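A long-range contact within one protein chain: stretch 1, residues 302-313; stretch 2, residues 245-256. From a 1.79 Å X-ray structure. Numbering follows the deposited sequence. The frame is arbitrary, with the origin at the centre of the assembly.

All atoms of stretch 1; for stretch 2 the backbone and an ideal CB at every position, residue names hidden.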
# COMPACT_ATOMS: atom_id res chain seq x y z
N GLY C 302 32.51 -4.33 -1.32
CA GLY C 302 32.44 -2.92 -0.99
C GLY C 302 31.12 -2.56 -0.34
O GLY C 302 31.09 -1.85 0.67
N PHE C 303 30.02 -3.09 -0.87
CA PHE C 303 28.69 -2.68 -0.41
C PHE C 303 28.38 -3.23 0.97
O PHE C 303 27.73 -2.55 1.77
CB PHE C 303 27.63 -3.13 -1.42
CG PHE C 303 26.22 -2.79 -1.01
CD1 PHE C 303 25.77 -1.49 -1.05
CD2 PHE C 303 25.37 -3.78 -0.58
CE1 PHE C 303 24.46 -1.17 -0.65
CE2 PHE C 303 24.06 -3.48 -0.20
CZ PHE C 303 23.62 -2.17 -0.23
N VAL C 304 28.83 -4.45 1.29
CA VAL C 304 28.50 -5.10 2.56
C VAL C 304 29.67 -5.14 3.53
O VAL C 304 29.54 -5.76 4.59
CB VAL C 304 27.94 -6.52 2.35
CG1 VAL C 304 26.69 -6.49 1.46
CG2 VAL C 304 29.01 -7.44 1.77
N SER C 305 30.81 -4.53 3.20
CA SER C 305 31.89 -4.52 4.18
C SER C 305 32.74 -3.26 4.11
O SER C 305 32.79 -2.50 5.08
CB SER C 305 32.79 -5.75 4.03
OG SER C 305 33.79 -5.75 5.05
N ASP C 306 33.40 -3.01 2.97
CA ASP C 306 34.41 -1.95 2.91
C ASP C 306 33.83 -0.58 3.28
O ASP C 306 34.40 0.14 4.11
CB ASP C 306 35.03 -1.88 1.51
CG ASP C 306 35.69 -3.17 1.08
OD1 ASP C 306 35.88 -4.08 1.92
OD2 ASP C 306 36.02 -3.29 -0.12
N PHE C 307 32.72 -0.20 2.65
CA PHE C 307 32.27 1.19 2.73
C PHE C 307 31.69 1.52 4.09
O PHE C 307 31.89 2.63 4.60
CB PHE C 307 31.26 1.47 1.61
CG PHE C 307 31.85 1.36 0.23
CD1 PHE C 307 33.17 1.74 -0.01
CD2 PHE C 307 31.10 0.85 -0.82
CE1 PHE C 307 33.71 1.63 -1.29
CE2 PHE C 307 31.64 0.74 -2.09
CZ PHE C 307 32.95 1.13 -2.32
N GLY C 308 30.97 0.58 4.71
CA GLY C 308 30.45 0.83 6.05
C GLY C 308 31.55 0.89 7.09
O GLY C 308 31.54 1.75 7.97
N ILE C 309 32.51 -0.03 7.00
CA ILE C 309 33.66 0.00 7.90
C ILE C 309 34.40 1.33 7.77
O ILE C 309 34.80 1.93 8.77
CB ILE C 309 34.58 -1.20 7.62
CG1 ILE C 309 34.03 -2.45 8.31
CG2 ILE C 309 36.02 -0.90 8.05
CD1 ILE C 309 34.71 -3.74 7.91
N SER C 310 34.58 1.81 6.54
CA SER C 310 35.30 3.07 6.32
C SER C 310 34.53 4.27 6.88
O SER C 310 35.11 5.14 7.54
CB SER C 310 35.59 3.25 4.83
OG SER C 310 36.07 4.55 4.54
N PHE C 311 33.22 4.33 6.62
CA PHE C 311 32.42 5.49 7.04
C PHE C 311 32.32 5.56 8.56
O PHE C 311 32.40 6.65 9.14
CB PHE C 311 31.02 5.42 6.41
CG PHE C 311 30.20 6.67 6.60
CD1 PHE C 311 30.32 7.72 5.71
CD2 PHE C 311 29.32 6.79 7.65
CE1 PHE C 311 29.57 8.88 5.88
CE2 PHE C 311 28.58 7.93 7.82
CZ PHE C 311 28.70 8.99 6.92
N TYR C 312 32.10 4.43 9.22
CA TYR C 312 32.00 4.41 10.67
C TYR C 312 33.37 4.33 11.32
O TYR C 312 33.46 4.34 12.56
CB TYR C 312 31.13 3.25 11.14
CG TYR C 312 29.64 3.55 11.11
CD1 TYR C 312 28.88 3.34 9.96
CD2 TYR C 312 29.00 4.04 12.24
CE1 TYR C 312 27.50 3.63 9.95
CE2 TYR C 312 27.64 4.32 12.24
CZ TYR C 312 26.90 4.12 11.10
OH TYR C 312 25.55 4.41 11.11
N GLU C 313 34.42 4.24 10.51
CA GLU C 313 35.81 4.17 10.97
C GLU C 313 35.99 3.08 12.02
O GLU C 313 36.48 3.32 13.13
CB GLU C 313 36.30 5.53 11.46
CG GLU C 313 36.19 6.58 10.36
CD GLU C 313 36.55 8.00 10.81
OE1 GLU C 313 37.71 8.22 11.21
OE2 GLU C 313 35.66 8.87 10.77
N UNK C 245 22.32 2.07 -7.72
CA UNK C 245 23.17 2.66 -6.69
C UNK C 245 23.87 1.58 -5.88
O UNK C 245 25.07 1.70 -5.58
CB UNK C 245 22.35 3.56 -5.77
N UNK C 246 23.16 0.50 -5.54
CA UNK C 246 23.72 -0.51 -4.65
C UNK C 246 24.91 -1.22 -5.28
O UNK C 246 25.86 -1.60 -4.59
CB UNK C 246 22.65 -1.53 -4.27
N UNK C 247 24.86 -1.43 -6.60
CA UNK C 247 25.96 -2.10 -7.29
C UNK C 247 26.91 -1.11 -7.94
O UNK C 247 27.77 -1.50 -8.73
CB UNK C 247 25.41 -3.06 -8.35
N UNK C 248 26.81 0.18 -7.59
CA UNK C 248 27.57 1.21 -8.28
C UNK C 248 29.06 1.18 -7.95
O UNK C 248 29.86 1.74 -8.71
CB UNK C 248 27.00 2.59 -7.94
N UNK C 249 29.45 0.53 -6.85
CA UNK C 249 30.81 0.66 -6.35
C UNK C 249 31.14 2.01 -5.78
O UNK C 249 32.32 2.30 -5.53
CB UNK C 249 31.80 0.34 -7.47
N UNK C 250 30.13 2.88 -5.56
CA UNK C 250 30.37 4.19 -4.99
C UNK C 250 30.44 4.08 -3.46
O UNK C 250 29.63 3.38 -2.86
CB UNK C 250 29.28 5.17 -5.42
N UNK C 251 31.38 4.78 -2.82
CA UNK C 251 31.57 4.62 -1.37
C UNK C 251 30.52 5.29 -0.51
O UNK C 251 30.57 5.16 0.71
CB UNK C 251 32.94 5.17 -0.97
N UNK C 252 29.55 6.01 -1.10
CA UNK C 252 28.53 6.67 -0.31
C UNK C 252 27.21 5.91 -0.29
O UNK C 252 26.19 6.45 0.15
CB UNK C 252 28.30 8.09 -0.84
N UNK C 253 27.20 4.65 -0.76
CA UNK C 253 26.08 3.73 -0.60
C UNK C 253 26.61 2.46 0.05
O UNK C 253 27.61 1.90 -0.42
CB UNK C 253 25.40 3.43 -1.94
N UNK C 254 25.97 2.01 1.13
CA UNK C 254 26.35 0.73 1.70
C UNK C 254 25.15 0.12 2.41
O UNK C 254 24.09 0.73 2.51
CB UNK C 254 27.53 0.89 2.66
N UNK C 255 25.34 -1.11 2.89
CA UNK C 255 24.24 -1.96 3.34
C UNK C 255 23.79 -1.59 4.74
O UNK C 255 24.60 -1.55 5.68
CB UNK C 255 24.65 -3.43 3.30
N UNK C 256 22.49 -1.35 4.89
CA UNK C 256 21.86 -1.32 6.20
C UNK C 256 20.53 -2.01 6.06
O UNK C 256 19.69 -1.55 5.29
CB UNK C 256 21.70 0.11 6.73

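Position 245 ends a helix with 246, and nothing of stretch 1 lies within 5.5 Å of its ideal CB. Stretch 1 sets no demand here. The residue is Ala245.

At 246 the CB points sideways, but it lies 4.1 Å from Phe303 CE1, over one face of that ring. A small apolar side chain would suit; others are not excluded by stretch 1. It is Ala246, whose CB packs 4.0 Å from Phe303 CE1.

Position 247 leaves helical angles and points away, so many residues would fit. It is Val247. Position 248 also has no neighbour in stretch 1. A small polar residue could serve its own backbone, and Ser248 does: OG donates to Ala245 O at 2.8 Å.

Position 249 has phi 70°, which favours glycine, though Asn or Asp could also adopt it. It is Gly249, and its O lies 3.5 Å from Phe307 CZ.

Position 250 points away from stretch 1, so a long polar chain is easily accommodated. It is Lys250. Its contact is through the backbone, with O 3.4 Å from Phe307 CE2.

At 251 phi is -75° at the second place of a type I turn from 250 to 253, and the ideal CB is 3.6 Å from Phe307 CD1. Proline fits well, as would a small apolar residue. Pro251 sets its CA over the Phe307 ring face, 3.5 Å from the centroid, a CH-pi contact. A water donates to both Pro251 O (2.9 Å) and Phe307 O (2.8 Å).

Position 252 points away; stretch 1 does not choose, and Tyr252 is found. At 253 the strand begins. CB points sideways, 4.9 Å from Phe303 CE1, and several apolar residues would do. Phe253 leads its ring away.

At 254 the CB sits near Phe303 O, Phe307 CB and Gly308 N. Gly308 has no side chain, which leaves room for a flat or long apolar group. Phe254 uses it: Gly308 CA lies over its ring face, 3.9 Å from the centroid. Phe254 CE1 meets Phe311 CB at 3.8 Å.

At 255 the CB points toward the helix, near Val304 CG1, so apolar residues suit. Phe255 CB packs 3.6 Å from Phe303 CE2, and its ring leads away. Phe255 N donates to Phe303 O at 3.0 Å.

At 256 nothing of stretch 1 lies within 5.5 Å of the ideal CB, so many residues would suit; it is Gly256.

Stretch 2 (245-256) AAVSGKPYFFFG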
# COMPACT_ATOMS: atom_id res chain seq x y z
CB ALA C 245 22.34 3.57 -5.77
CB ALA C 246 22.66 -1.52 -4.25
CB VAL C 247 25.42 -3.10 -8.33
CG1 VAL C 247 24.58 -4.17 -7.64
CG2 VAL C 247 24.61 -2.39 -9.39
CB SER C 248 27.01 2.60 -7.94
OG SER C 248 27.31 2.98 -6.61
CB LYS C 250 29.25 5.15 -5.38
CG LYS C 250 29.42 5.82 -6.74
CD LYS C 250 30.80 6.45 -6.90
CE LYS C 250 31.61 5.74 -7.97
NZ LYS C 250 33.06 6.10 -7.90
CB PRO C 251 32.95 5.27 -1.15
CG PRO C 251 32.98 6.36 -2.18
CD PRO C 251 32.27 5.81 -3.39
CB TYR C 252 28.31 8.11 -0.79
CG TYR C 252 28.40 8.32 -2.29
CD1 TYR C 252 29.60 8.69 -2.90
CD2 TYR C 252 27.27 8.18 -3.10
CE1 TYR C 252 29.68 8.89 -4.27
CE2 TYR C 252 27.35 8.38 -4.48
CZ TYR C 252 28.55 8.74 -5.05
OH TYR C 252 28.62 8.95 -6.41
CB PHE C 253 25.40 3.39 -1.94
CG PHE C 253 24.84 4.58 -2.67
CD1 PHE C 253 23.80 5.32 -2.14
CD2 PHE C 253 25.35 4.95 -3.91
CE1 PHE C 253 23.29 6.42 -2.81
CE2 PHE C 253 24.83 6.04 -4.59
CZ PHE C 253 23.80 6.77 -4.04
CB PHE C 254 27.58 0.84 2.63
CG PHE C 254 27.51 1.93 3.67
CD1 PHE C 254 28.09 3.16 3.44
CD2 PHE C 254 26.91 1.69 4.90
CE1 PHE C 254 28.06 4.16 4.42
CE2 PHE C 254 26.87 2.68 5.88
CZ PHE C 254 27.45 3.92 5.63
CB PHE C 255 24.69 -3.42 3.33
CG PHE C 255 23.65 -4.40 3.82
CD1 PHE C 255 22.37 -4.40 3.28
CD2 PHE C 255 23.97 -5.34 4.79
CE1 PHE C 255 21.43 -5.32 3.71
CE2 PHE C 255 23.04 -6.27 5.22
CZ PHE C 255 21.77 -6.26 4.67
O HOH W 1 32.32 4.83 2.95
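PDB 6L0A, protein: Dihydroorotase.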